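Local structure of putative hyaluronoglucosaminidase (Clostridium perfringens, 6PWI) at residues S120-E123 against H128-S131; Y34-I39 against L169-Y174; N124-V129 against K207-I212; E66-R71 against Y149-L154. The protein probably hydrolyses N-acetylhexosamine linkages in glycans as a family 84 glycoside hydrolase, this chain being its N-terminal domain, catalytic barrel and following helices. One frame throughout, in Å; residues are numbered along the deposited sequence.

Overall arrangement
All four contacts lie on one side of the chain's centre. Contacts 1, 2 and 4 belong to the N-terminal alpha/beta domain. Contact 3 joins that domain to the eight-stranded parallel barrel. Strand 127-133 serves contacts 1 and 3, which share His128 and Val129 and have centres about 13 Å apart. Contact 2 uses its antiparallel neighbour, strand 165-175, and its centre is about 12 Å from that of contact 1. Helix 144-158 packs on this sheet and supplies contact 4. Its Ser153 bonds to Lys207 of contact 3; the centres of contacts 3 and 4 are about 12 Å apart. The predicted proton donor, Asp299, belongs to the barrel, and all four contacts lie away from it.

Contact 1. Residues S120-E123 against H128-S131; sequences SHFE and HVVS
His121 donates a hydrogen bond from NE2 to O of His128 across the loop that leads from helix 106-114 into strand 127-133. The fold here is the N-terminal alpha/beta domain, and the strand belongs to its mixed sheet. The bond is 2.9 Å from His121 NE2 to His128 O, with an N-H...O angle of 163°. The oxygen lies near the plane of the His121 ring, at its edge. The donor, in contrast, stands well above the carbonyl plane, and the C=O...N angle is 109°. The same oxygen also takes the sheet bond from the backbone N of Asp173 on strand 165-175. Two N-H groups therefore grip one buried carbonyl.

The apolar part of the contact lies beside this bond. His121 CD2 touches CG2 of Val129 at 3.4 Å. CZ of Phe122 meets the same methyl at 3.9 Å, the two side chains crossing at about a right angle. Phe122 CE1 lies 4.0 Å from CA of His128. CG2, the branch of Val129 anti to the carbonyl carbon, is the one that meets the loop.

Further out, Leu170, Phe111 and Val117 pack on Val129. Asn101 lies against Phe122, and Lys142 NZ bonds to Phe122 O. The two loop side chains also brace each other. His121 has CG anti to its own N (chi1 170°), and its CD2 stands 3.9 Å above the centre of one face of the Phe122 ring.

Contact 2. Residues Y34-I39 against L169-Y174; sequences YEIYPI and LLIEDY
Residues 34-39 and 169-174 run in the same direction with their backbones well apart. CA of Tyr34 is 10.2 Å from CA of Leu169, and CA of Ile36 is 10.6 Å from CA of Ile171. No hydrogen bond joins the two directly. Residues 169-174 belong to a strand, while residues 34-39 form an extended stretch without regular structure. A cis peptide precedes Pro38.

Side chains bridge the gap. Leu169 brings its CD2 methyl to the edge of the Tyr34 ring, in the ring plane, at 3.8 Å from CE2, while the phenol oxygen of Tyr34 is bonded to the backbone N of Lys167. The two side chains, Tyr34 and Leu169, cross at about a right angle. Leu169 CG sits between its backbone N and carbonyl carbon (chi1 59°), which directs CD2 to the ring. Ile36 and Ile171 meet through their terminal methyls, with CD1 to CD1 at 4.2 Å.

Residues 34-39 lead to strand 43-46 and lie beside strand 165-175 of the mixed sheet in the N-terminal alpha/beta domain. Ile157 of helix 144-158 packs on Tyr34, Ile36 and Leu169, and Asp441 and Trp444 of helix 433-444 touch Pro38.

The polar end of the contact is bridged by water. One water donates to O of Pro38 at 2.7 Å and to OD2 of Asp173 at 3.0 Å. The other carboxylate oxygen, OD1, takes bonds from Gln41 N and Trp444 NE1. It also accepts a bond from the backbone N-H of Tyr174, with 2.9 Å between Tyr174 N and Asp173 OD1, on its anti side and 33° out of the carboxylate plane.

Contact 3. Residues N124-V129 against K207-I212; sequences NHDAHV and KMNSYI. With EDO (1,2-ethanediol), chain I.
Asp126 and Asn209 face each other through water. Asp126 OD2 and Asn209 ND2 are 4.1 Å apart, with the carboxylate and amide planes turned 76° from each other. One water accepts from Asn209 ND2 at 2.9 Å and donates to Asp126 OD1, though the modelled length of that second bond is doubtfully short. The flanking charge is Arg180, whose NH1 forms a salt bridge with Asp126 OD2. The amide is gripped too: Arg180 N bonds to Asn209 OD1, and ND2 bonds to Gln178 O.

The packing is slight. CE of Lys207 lies 4.3 Å from CE1 of His128, while Lys207 NZ bonds to Ser153 OG. The His128 ring is fixed within its own segment. Its ND1 donates to O of Asp126 at 3.0 Å, almost straight at 176° and in the ring plane.

An ethanediol, probably from the crystallisation liquor, binds at the turn. Its O2 accepts from the backbone N of Asp126 at 3.2 Å. Its O1 has a weak bond to ND1 of His125.

Residues 124-127 form a type II beta turn, and residues 207-212 enter the second barrel strand. The contact is a polar interface, part direct and part through water, between the N-terminal domain and the (beta/alpha)8 barrel.

Contact 4. Residues E66-R71 against Y149-L154; sequences EATKNR and YGITSL
Arg71 donates from NE to OG1 of Thr152, and this is the main polar link between the two helices. The distance is 3.2 Å and the N-H...O angle is 142°. The hydroxyl lies at the guanidinium edge, tilted 21° from its plane. A weak second bond runs from Arg71 NH2 to the same OG1 at 3.3 Å. Thr152 OG1 is also bonded to O of Phe148, one turn back in helix 144-158. The guanidinium has further, weak partners in long ion pairs with Glu74 and Asp205.

Arg71 reaches Thr152 through a bent chain. CG is anti to the backbone N, and bends at chi2 and chi3 bring NE round to the hydroxyl. On the way the chain slides past Ile151 in the opposite direction, with CG of Arg71 3.8 Å from CG2 of Ile151. The other branch of Ile151 points at Thr68, where CD1 lies 3.7 Å from CG2. Thr68 OG1 is bonded to Asp65 OD1 and to Thr144 OG1.

The helix segments run nearly parallel, 13° apart, with axes 9.7 Å from each other. Both helices belong to the N-terminal alpha/beta domain.

Ile151 packs against both Thr68 and Arg71 of helix 66-78, while the buried Thr152 hydroxyl is satisfied from both helices. The arginine's charge is probably eased by the distant carboxylates rather than neutralised by a close pair.

Contact 1. Residues S120-E123 against H128-S131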
loop_
_atom_site.group_PDB
_atom_site.type_symbol
_atom_site.label_atom_id
_atom_site.label_comp_id
_atom_site.label_asym_id
_atom_site.label_seq_id
_atom_site.Cartn_x
_atom_site.Cartn_y
_atom_site.Cartn_z
ATOM N N SER A 120 -28.357 2.555 -10.954
ATOM C CA SER A 120 -27.490 1.660 -11.712
ATOM C C SER A 120 -26.052 1.763 -11.209
ATOM O O SER A 120 -25.225 0.884 -11.445
ATOM C CB SER A 120 -27.550 1.984 -13.187
ATOM O OG SER A 120 -28.889 2.142 -13.634
ATOM N N HIS A 121 -25.765 2.871 -10.528
ATOM C CA HIS A 121 -24.447 3.147 -9.990
ATOM C C HIS A 121 -24.119 2.182 -8.842
ATOM O O HIS A 121 -22.999 1.682 -8.754
ATOM C CB HIS A 121 -24.363 4.654 -9.676
ATOM C CG HIS A 121 -23.162 5.082 -8.909
ATOM N ND1 HIS A 121 -21.876 4.875 -9.369
ATOM C CD2 HIS A 121 -23.045 5.712 -7.723
ATOM C CE1 HIS A 121 -21.018 5.352 -8.491
ATOM N NE2 HIS A 121 -21.710 5.869 -7.474
ATOM N N PHE A 122 -25.123 1.863 -8.014
ATOM C CA PHE A 122 -24.896 1.425 -6.644
ATOM C C PHE A 122 -24.641 -0.076 -6.522
ATOM O O PHE A 122 -24.303 -0.556 -5.444
ATOM C CB PHE A 122 -26.003 1.932 -5.717
ATOM C CG PHE A 122 -25.838 3.379 -5.323
ATOM C CD1 PHE A 122 -24.921 3.749 -4.349
ATOM C CD2 PHE A 122 -26.579 4.371 -5.943
ATOM C CE1 PHE A 122 -24.760 5.080 -3.995
ATOM C CE2 PHE A 122 -26.417 5.702 -5.589
ATOM C CZ PHE A 122 -25.509 6.054 -4.616
ATOM N N GLU A 123 -24.764 -0.807 -7.629
ATOM C CA GLU A 123 -24.467 -2.233 -7.621
ATOM C C GLU A 123 -22.957 -2.475 -7.522
ATOM O O GLU A 123 -22.540 -3.506 -7.004
ATOM C CB GLU A 123 -25.096 -2.907 -8.841
ATOM C CG GLU A 123 -24.803 -2.162 -10.130
ATOM C CD GLU A 123 -25.866 -2.277 -11.206
ATOM O OE1 GLU A 123 -25.490 -2.487 -12.380
ATOM O OE2 GLU A 123 -27.065 -2.139 -10.873
ATOM N N HIS A 128 -20.483 5.049 -4.277
ATOM C CA HIS A 128 -20.983 6.213 -3.571
ATOM C C HIS A 128 -20.941 7.432 -4.487
ATOM O O HIS A 128 -20.291 7.413 -5.527
ATOM C CB HIS A 128 -20.182 6.451 -2.283
ATOM C CG HIS A 128 -18.756 6.816 -2.530
ATOM N ND1 HIS A 128 -17.780 5.866 -2.768
ATOM C CD2 HIS A 128 -18.141 8.018 -2.605
ATOM C CE1 HIS A 128 -16.625 6.467 -2.962
ATOM N NE2 HIS A 128 -16.815 7.789 -2.866
ATOM N N VAL A 129 -21.623 8.498 -4.053
ATOM C CA VAL A 129 -21.757 9.737 -4.795
ATOM C C VAL A 129 -21.423 10.890 -3.858
ATOM O O VAL A 129 -21.855 10.896 -2.708
ATOM C CB VAL A 129 -23.194 9.873 -5.336
ATOM C CG1 VAL A 129 -23.487 11.276 -5.844
ATOM C CG2 VAL A 129 -23.499 8.830 -6.402
ATOM N N VAL A 130 -20.642 11.852 -4.357
ATOM C CA VAL A 130 -20.404 13.095 -3.634
ATOM C C VAL A 130 -20.969 14.242 -4.468
ATOM O O VAL A 130 -20.648 14.373 -5.646
ATOM C CB VAL A 130 -18.911 13.309 -3.310
ATOM C CG1 VAL A 130 -18.683 14.602 -2.542
ATOM C CG2 VAL A 130 -18.326 12.137 -2.539
ATOM N N SER A 131 -21.828 15.059 -3.854
ATOM C CA SER A 131 -22.441 16.166 -4.570
ATOM C C SER A 131 -22.173 17.481 -3.846
ATOM O O SER A 131 -22.409 17.596 -2.645
ATOM C CB SER A 131 -23.909 15.927 -4.758
ATOM O OG SER A 131 -24.605 17.156 -4.811
#

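Contact 2. Residues Y34-I39 against L169-Y174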
loop_
_atom_site.group_PDB
_atom_site.type_symbol
_atom_site.label_atom_id
_atom_site.label_comp_id
_atom_site.label_asym_id
_atom_site.label_seq_id
_atom_site.Cartn_x
_atom_site.Cartn_y
_atom_site.Cartn_z
ATOM N N TYR A 34 -9.418 19.495 -8.666
ATOM C CA TYR A 34 -8.782 18.911 -7.492
ATOM C C TYR A 34 -8.087 17.595 -7.834
ATOM O O TYR A 34 -8.587 16.805 -8.637
ATOM C CB TYR A 34 -9.794 18.693 -6.366
ATOM C CG TYR A 34 -10.580 19.925 -6.003
ATOM C CD1 TYR A 34 -9.934 21.089 -5.616
ATOM C CD2 TYR A 34 -11.967 19.932 -6.053
ATOM C CE1 TYR A 34 -10.642 22.234 -5.291
ATOM C CE2 TYR A 34 -12.691 21.068 -5.724
ATOM C CZ TYR A 34 -12.026 22.224 -5.346
ATOM O OH TYR A 34 -12.723 23.351 -5.013
ATOM N N GLU A 35 -6.924 17.382 -7.201
ATOM C CA GLU A 35 -6.218 16.112 -7.265
ATOM C C GLU A 35 -6.777 15.186 -6.186
ATOM O O GLU A 35 -6.648 15.462 -4.994
ATOM C CB GLU A 35 -4.712 16.335 -7.115
ATOM C CG GLU A 35 -3.914 15.055 -6.972
ATOM C CD GLU A 35 -2.415 15.282 -6.890
ATOM O OE1 GLU A 35 -1.833 15.747 -7.893
ATOM O OE2 GLU A 35 -1.832 15.010 -5.816
ATOM N N ILE A 36 -7.413 14.098 -6.634
ATOM C CA ILE A 36 -7.995 13.108 -5.745
ATOM C C ILE A 36 -7.423 11.734 -6.086
ATOM O O ILE A 36 -7.496 11.297 -7.233
ATOM C CB ILE A 36 -9.529 13.125 -5.856
ATOM C CG1 ILE A 36 -10.101 14.485 -5.457
ATOM C CG2 ILE A 36 -10.139 12.001 -5.035
ATOM C CD1 ILE A 36 -11.505 14.716 -5.955
ATOM N N TYR A 37 -6.866 11.063 -5.068
ATOM C CA TYR A 37 -6.397 9.692 -5.192
ATOM C C TYR A 37 -7.118 8.822 -4.170
ATOM O O TYR A 37 -7.291 9.234 -3.026
ATOM C CB TYR A 37 -4.882 9.614 -4.984
ATOM C CG TYR A 37 -4.068 9.956 -6.203
ATOM C CD1 TYR A 37 -3.853 9.012 -7.195
ATOM C CD2 TYR A 37 -3.531 11.225 -6.377
ATOM C CE1 TYR A 37 -3.117 9.320 -8.328
ATOM C CE2 TYR A 37 -2.795 11.551 -7.507
ATOM C CZ TYR A 37 -2.587 10.591 -8.485
ATOM O OH TYR A 37 -1.859 10.877 -9.606
ATOM N N PRO A 38 -7.541 7.585 -4.522
ATOM C CA PRO A 38 -7.380 7.048 -5.875
ATOM C C PRO A 38 -8.206 7.850 -6.875
ATOM O O PRO A 38 -9.117 8.566 -6.476
ATOM C CB PRO A 38 -7.956 5.628 -5.758
ATOM C CG PRO A 38 -7.843 5.311 -4.284
ATOM C CD PRO A 38 -8.168 6.624 -3.603
ATOM N N ILE A 39 -7.865 7.724 -8.165
ATOM C CA ILE A 39 -8.529 8.463 -9.228
ATOM C C ILE A 39 -9.998 8.051 -9.262
ATOM O O ILE A 39 -10.309 6.885 -9.499
ATOM C CB ILE A 39 -7.850 8.220 -10.593
ATOM C CG1 ILE A 39 -6.357 8.574 -10.578
ATOM C CG2 ILE A 39 -8.601 8.954 -11.696
ATOM C CD1 ILE A 39 -6.065 10.053 -10.431
ATOM N N LEU A 169 -19.404 20.233 -7.746
ATOM C CA LEU A 169 -18.969 19.032 -8.442
ATOM C C LEU A 169 -19.896 17.860 -8.132
ATOM O O LEU A 169 -20.689 17.916 -7.194
ATOM C CB LEU A 169 -17.520 18.721 -8.044
ATOM C CG LEU A 169 -17.264 18.501 -6.551
ATOM C CD1 LEU A 169 -17.424 17.034 -6.173
ATOM C CD2 LEU A 169 -15.880 19.001 -6.168
ATOM N N LEU A 170 -19.761 16.794 -8.929
ATOM C CA LEU A 170 -20.450 15.538 -8.695
ATOM C C LEU A 170 -19.488 14.377 -8.957
ATOM O O LEU A 170 -19.065 14.155 -10.092
ATOM C CB LEU A 170 -21.679 15.474 -9.607
ATOM C CG LEU A 170 -22.501 14.186 -9.536
ATOM C CD1 LEU A 170 -23.401 14.176 -8.310
ATOM C CD2 LEU A 170 -23.334 14.015 -10.796
ATOM N N ILE A 171 -19.131 13.658 -7.886
ATOM C CA ILE A 171 -18.315 12.458 -7.980
ATOM C C ILE A 171 -19.258 11.260 -8.005
ATOM O O ILE A 171 -20.106 11.125 -7.127
ATOM C CB ILE A 171 -17.319 12.354 -6.802
ATOM C CG1 ILE A 171 -16.358 13.542 -6.731
ATOM C CG2 ILE A 171 -16.558 11.036 -6.847
ATOM C CD1 ILE A 171 -15.548 13.596 -5.456
ATOM N N GLU A 172 -19.104 10.399 -9.015
ATOM C CA GLU A 172 -19.792 9.119 -9.024
ATOM C C GLU A 172 -18.739 8.013 -8.978
ATOM O O GLU A 172 -18.164 7.661 -10.007
ATOM C CB GLU A 172 -20.702 8.991 -10.249
ATOM C CG GLU A 172 -21.822 10.023 -10.293
ATOM C CD GLU A 172 -22.448 10.221 -11.668
ATOM O OE1 GLU A 172 -22.019 11.162 -12.392
ATOM O OE2 GLU A 172 -23.362 9.435 -12.018
ATOM N N ASP A 173 -18.487 7.478 -7.777
ATOM C CA ASP A 173 -17.287 6.688 -7.557
ATOM C C ASP A 173 -17.637 5.262 -7.145
ATOM O O ASP A 173 -18.711 4.995 -6.604
ATOM C CB ASP A 173 -16.351 7.367 -6.555
ATOM C CG ASP A 173 -14.878 7.121 -6.833
ATOM O OD1 ASP A 173 -14.566 6.283 -7.722
ATOM O OD2 ASP A 173 -14.048 7.767 -6.166
ATOM N N TYR A 174 -16.700 4.353 -7.423
ATOM C CA TYR A 174 -16.786 2.970 -6.985
ATOM C C TYR A 174 -15.416 2.309 -7.123
ATOM O O TYR A 174 -14.509 2.872 -7.728
ATOM C CB TYR A 174 -17.846 2.218 -7.791
ATOM C CG TYR A 174 -17.527 2.081 -9.256
ATOM C CD1 TYR A 174 -16.725 1.049 -9.722
ATOM C CD2 TYR A 174 -18.039 2.984 -10.178
ATOM C CE1 TYR A 174 -16.436 0.926 -11.072
ATOM C CE2 TYR A 174 -17.766 2.871 -11.531
ATOM C CZ TYR A 174 -16.959 1.840 -11.976
ATOM O OH TYR A 174 -16.694 1.738 -13.310
HETATM O O HOH W 1 -11.291 7.851 -4.983
#

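Contact 3. Residues N124-V129 against K207-I212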
loop_
_atom_site.group_PDB
_atom_site.type_symbol
_atom_site.label_atom_id
_atom_site.label_comp_id
_atom_site.label_asym_id
_atom_site.label_seq_id
_atom_site.Cartn_x
_atom_site.Cartn_y
_atom_site.Cartn_z
ATOM N N ASN A 124 -22.150 -1.515 -8.003
ATOM C CA ASN A 124 -20.695 -1.596 -7.989
ATOM C C ASN A 124 -20.150 -1.664 -6.562
ATOM O O ASN A 124 -20.835 -1.280 -5.612
ATOM C CB ASN A 124 -20.065 -0.408 -8.716
ATOM C CG ASN A 124 -20.334 -0.431 -10.203
ATOM O OD1 ASN A 124 -20.522 -1.497 -10.779
ATOM N ND2 ASN A 124 -20.358 0.735 -10.826
ATOM N N HIS A 125 -18.901 -2.138 -6.430
ATOM C CA HIS A 125 -18.228 -2.221 -5.143
ATOM C C HIS A 125 -18.009 -0.825 -4.562
ATOM O O HIS A 125 -17.535 0.074 -5.260
ATOM C CB HIS A 125 -16.877 -2.944 -5.252
ATOM C CG HIS A 125 -16.933 -4.327 -5.805
ATOM N ND1 HIS A 125 -17.684 -5.331 -5.222
ATOM C CD2 HIS A 125 -16.305 -4.885 -6.865
ATOM C CE1 HIS A 125 -17.533 -6.445 -5.913
ATOM N NE2 HIS A 125 -16.695 -6.195 -6.928
ATOM N N ASP A 126 -18.358 -0.669 -3.276
ATOM C CA ASP A 126 -18.054 0.516 -2.484
ATOM C C ASP A 126 -18.634 1.776 -3.134
ATOM O O ASP A 126 -18.130 2.881 -2.918
ATOM C CB ASP A 126 -16.549 0.614 -2.196
ATOM C CG ASP A 126 -15.998 -0.548 -1.379
ATOM O OD1 ASP A 126 -16.684 -0.972 -0.425
ATOM O OD2 ASP A 126 -14.879 -1.020 -1.692
ATOM N N ALA A 127 -19.712 1.603 -3.912
ATOM C CA ALA A 127 -20.254 2.673 -4.735
ATOM C C ALA A 127 -20.775 3.812 -3.862
ATOM O O ALA A 127 -21.429 3.574 -2.845
ATOM C CB ALA A 127 -21.334 2.133 -5.642
ATOM N N HIS A 128 -20.483 5.049 -4.277
ATOM C CA HIS A 128 -20.983 6.213 -3.571
ATOM C C HIS A 128 -20.941 7.432 -4.487
ATOM O O HIS A 128 -20.291 7.413 -5.527
ATOM C CB HIS A 128 -20.182 6.451 -2.283
ATOM C CG HIS A 128 -18.756 6.816 -2.530
ATOM N ND1 HIS A 128 -17.780 5.866 -2.768
ATOM C CD2 HIS A 128 -18.141 8.018 -2.605
ATOM C CE1 HIS A 128 -16.625 6.467 -2.962
ATOM N NE2 HIS A 128 -16.815 7.789 -2.866
ATOM N N VAL A 129 -21.623 8.498 -4.053
ATOM C CA VAL A 129 -21.757 9.737 -4.795
ATOM C C VAL A 129 -21.423 10.890 -3.858
ATOM O O VAL A 129 -21.855 10.896 -2.708
ATOM C CB VAL A 129 -23.194 9.873 -5.336
ATOM C CG1 VAL A 129 -23.487 11.276 -5.844
ATOM C CG2 VAL A 129 -23.499 8.830 -6.402
ATOM N N LYS A 207 -8.669 4.928 0.868
ATOM C CA LYS A 207 -9.838 4.078 0.683
ATOM C C LYS A 207 -9.471 2.593 0.733
ATOM O O LYS A 207 -10.205 1.759 0.207
ATOM C CB LYS A 207 -10.572 4.425 -0.617
ATOM C CG LYS A 207 -11.007 5.878 -0.757
ATOM C CD LYS A 207 -11.956 6.081 -1.918
ATOM C CE LYS A 207 -12.543 7.472 -1.996
ATOM N NZ LYS A 207 -11.534 8.470 -2.414
ATOM N N MET A 208 -8.343 2.262 1.374
ATOM C CA MET A 208 -8.004 0.872 1.638
ATOM C C MET A 208 -8.951 0.319 2.702
ATOM O O MET A 208 -9.444 1.074 3.540
ATOM C CB MET A 208 -6.552 0.733 2.103
ATOM C CG MET A 208 -5.563 0.854 0.961
ATOM S SD MET A 208 -3.854 0.511 1.448
ATOM C CE MET A 208 -3.286 -0.446 0.044
ATOM N N ASN A 209 -9.202 -0.997 2.667
ATOM C CA ASN A 209 -10.188 -1.579 3.563
ATOM C C ASN A 209 -9.620 -2.770 4.339
ATOM O O ASN A 209 -10.353 -3.400 5.095
ATOM C CB ASN A 209 -11.517 -1.874 2.850
ATOM C CG ASN A 209 -11.451 -2.898 1.729
ATOM O OD1 ASN A 209 -10.458 -3.608 1.562
ATOM N ND2 ASN A 209 -12.526 -3.008 0.961
ATOM N N SER A 210 -8.322 -3.069 4.169
ATOM C CA SER A 210 -7.778 -4.329 4.654
ATOM C C SER A 210 -6.365 -4.160 5.196
ATOM O O SER A 210 -5.472 -3.711 4.480
ATOM C CB SER A 210 -7.776 -5.361 3.560
ATOM O OG SER A 210 -9.101 -5.702 3.192
ATOM N N TYR A 211 -6.174 -4.556 6.456
ATOM C CA TYR A 211 -4.846 -4.849 6.970
ATOM C C TYR A 211 -4.847 -6.291 7.459
ATOM O O TYR A 211 -5.470 -6.594 8.470
ATOM C CB TYR A 211 -4.435 -3.874 8.078
ATOM C CG TYR A 211 -3.275 -4.332 8.930
ATOM C CD1 TYR A 211 -2.186 -4.997 8.378
ATOM C CD2 TYR A 211 -3.246 -4.083 10.294
ATOM C CE1 TYR A 211 -1.118 -5.417 9.157
ATOM C CE2 TYR A 211 -2.186 -4.497 11.091
ATOM C CZ TYR A 211 -1.117 -5.163 10.520
ATOM O OH TYR A 211 -0.069 -5.567 11.291
ATOM N N ILE A 212 -4.183 -7.179 6.711
ATOM C CA ILE A 212 -4.135 -8.570 7.116
ATOM C C ILE A 212 -2.939 -8.764 8.038
ATOM O O ILE A 212 -1.793 -8.583 7.635
ATOM C CB ILE A 212 -4.126 -9.528 5.913
ATOM C CG1 ILE A 212 -5.382 -9.351 5.057
ATOM C CG2 ILE A 212 -3.972 -10.967 6.386
ATOM C CD1 ILE A 212 -5.132 -9.530 3.585
HETATM C C1 EDO I . -19.865 -5.542 -2.231
HETATM O O1 EDO I . -20.548 -5.093 -3.382
HETATM C C2 EDO I . -19.210 -4.405 -1.551
HETATM O O2 EDO I . -19.784 -3.172 -1.941
HETATM O O HOH W 2 -15.069 -1.684 1.356
#

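Contact 4. Residues E66-R71 against Y149-L154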
loop_
_atom_site.group_PDB
_atom_site.type_symbol
_atom_site.label_atom_id
_atom_site.label_comp_id
_atom_site.label_asym_id
_atom_site.label_seq_id
_atom_site.Cartn_x
_atom_site.Cartn_y
_atom_site.Cartn_z
ATOM N N GLU A 66 -20.618 5.405 13.870
ATOM C CA GLU A 66 -19.864 6.392 14.627
ATOM C C GLU A 66 -18.564 6.749 13.904
ATOM O O GLU A 66 -18.180 7.920 13.864
ATOM C CB GLU A 66 -19.624 5.951 16.073
ATOM C CG GLU A 66 -20.810 6.212 16.995
ATOM C CD GLU A 66 -21.244 7.661 17.212
ATOM O OE1 GLU A 66 -20.396 8.484 17.639
ATOM O OE2 GLU A 66 -22.439 7.972 16.961
ATOM N N ALA A 67 -17.899 5.736 13.335
ATOM C CA ALA A 67 -16.640 5.944 12.634
ATOM C C ALA A 67 -16.837 6.908 11.462
ATOM O O ALA A 67 -15.969 7.732 11.178
ATOM C CB ALA A 67 -16.062 4.621 12.191
ATOM N N THR A 68 -17.999 6.814 10.810
ATOM C CA THR A 68 -18.340 7.615 9.647
ATOM C C THR A 68 -18.689 9.047 10.069
ATOM O O THR A 68 -18.339 9.994 9.371
ATOM C CB THR A 68 -19.389 6.885 8.793
ATOM O OG1 THR A 68 -18.942 5.540 8.608
ATOM C CG2 THR A 68 -19.624 7.513 7.438
ATOM N N LYS A 69 -19.370 9.218 11.208
ATOM C CA LYS A 69 -19.639 10.554 11.713
ATOM C C LYS A 69 -18.320 11.256 12.038
ATOM O O LYS A 69 -18.111 12.396 11.625
ATOM C CB LYS A 69 -20.574 10.533 12.926
ATOM C CG LYS A 69 -21.924 9.855 12.714
ATOM C CD LYS A 69 -22.871 10.017 13.889
ATOM C CE LYS A 69 -24.049 9.067 13.839
ATOM N NZ LYS A 69 -25.156 9.480 14.737
ATOM N N ASN A 70 -17.432 10.562 12.766
ATOM C CA ASN A 70 -16.144 11.095 13.194
ATOM C C ASN A 70 -15.307 11.535 11.992
ATOM O O ASN A 70 -14.566 12.515 12.071
ATOM C CB ASN A 70 -15.371 10.097 14.059
ATOM C CG ASN A 70 -15.935 9.967 15.460
ATOM O OD1 ASN A 70 -16.429 10.938 16.029
ATOM N ND2 ASN A 70 -15.857 8.782 16.037
ATOM N N ARG A 71 -15.440 10.803 10.881
ATOM C CA ARG A 71 -14.722 11.129 9.661
ATOM C C ARG A 71 -15.175 12.483 9.110
ATOM O O ARG A 71 -14.348 13.249 8.614
ATOM C CB ARG A 71 -14.839 10.001 8.630
ATOM C CG ARG A 71 -13.895 10.141 7.443
ATOM C CD ARG A 71 -12.425 10.176 7.820
ATOM N NE ARG A 71 -11.662 9.377 6.878
ATOM C CZ ARG A 71 -10.343 9.220 6.905
ATOM N NH1 ARG A 71 -9.623 9.827 7.832
ATOM N NH2 ARG A 71 -9.748 8.458 6.002
ATOM N N TYR A 149 -15.922 6.358 2.496
ATOM C CA TYR A 149 -15.059 6.632 1.351
ATOM C C TYR A 149 -15.402 7.982 0.714
ATOM O O TYR A 149 -14.494 8.749 0.375
ATOM C CB TYR A 149 -15.083 5.495 0.324
ATOM C CG TYR A 149 -14.813 4.130 0.903
ATOM C CD1 TYR A 149 -13.841 3.946 1.878
ATOM C CD2 TYR A 149 -15.537 3.022 0.488
ATOM C CE1 TYR A 149 -13.603 2.702 2.436
ATOM C CE2 TYR A 149 -15.302 1.767 1.032
ATOM C CZ TYR A 149 -14.332 1.608 2.009
ATOM O OH TYR A 149 -14.094 0.377 2.555
ATOM N N GLY A 150 -16.706 8.266 0.560
ATOM C CA GLY A 150 -17.159 9.549 0.049
ATOM C C GLY A 150 -16.579 10.714 0.849
ATOM O O GLY A 150 -16.061 11.677 0.281
ATOM N N ILE A 151 -16.640 10.591 2.179
ATOM C CA ILE A 151 -16.185 11.641 3.074
ATOM C C ILE A 151 -14.662 11.771 3.002
ATOM O O ILE A 151 -14.130 12.867 3.179
ATOM C CB ILE A 151 -16.695 11.392 4.508
ATOM C CG1 ILE A 151 -18.227 11.351 4.561
ATOM C CG2 ILE A 151 -16.129 12.423 5.472
ATOM C CD1 ILE A 151 -18.779 10.804 5.854
ATOM N N THR A 152 -13.973 10.653 2.729
ATOM C CA THR A 152 -12.527 10.654 2.556
ATOM C C THR A 152 -12.166 11.458 1.308
ATOM O O THR A 152 -11.179 12.190 1.310
ATOM C CB THR A 152 -11.932 9.235 2.542
ATOM O OG1 THR A 152 -12.199 8.592 3.790
ATOM C CG2 THR A 152 -10.437 9.217 2.296
ATOM N N SER A 153 -12.973 11.335 0.249
ATOM C CA SER A 153 -12.740 12.156 -0.928
ATOM C C SER A 153 -12.882 13.634 -0.575
ATOM O O SER A 153 -12.076 14.441 -1.031
ATOM C CB SER A 153 -13.604 11.760 -2.080
ATOM O OG SER A 153 -13.144 10.536 -2.636
ATOM N N LEU A 154 -13.865 13.973 0.279
ATOM C CA LEU A 154 -14.024 15.346 0.747
ATOM C C LEU A 154 -12.798 15.793 1.544
ATOM O O LEU A 154 -12.415 16.961 1.483
ATOM C CB LEU A 154 -15.290 15.482 1.596
ATOM C CG LEU A 154 -16.610 15.566 0.833
ATOM C CD1 LEU A 154 -17.783 15.579 1.808
ATOM C CD2 LEU A 154 -16.642 16.788 -0.078
#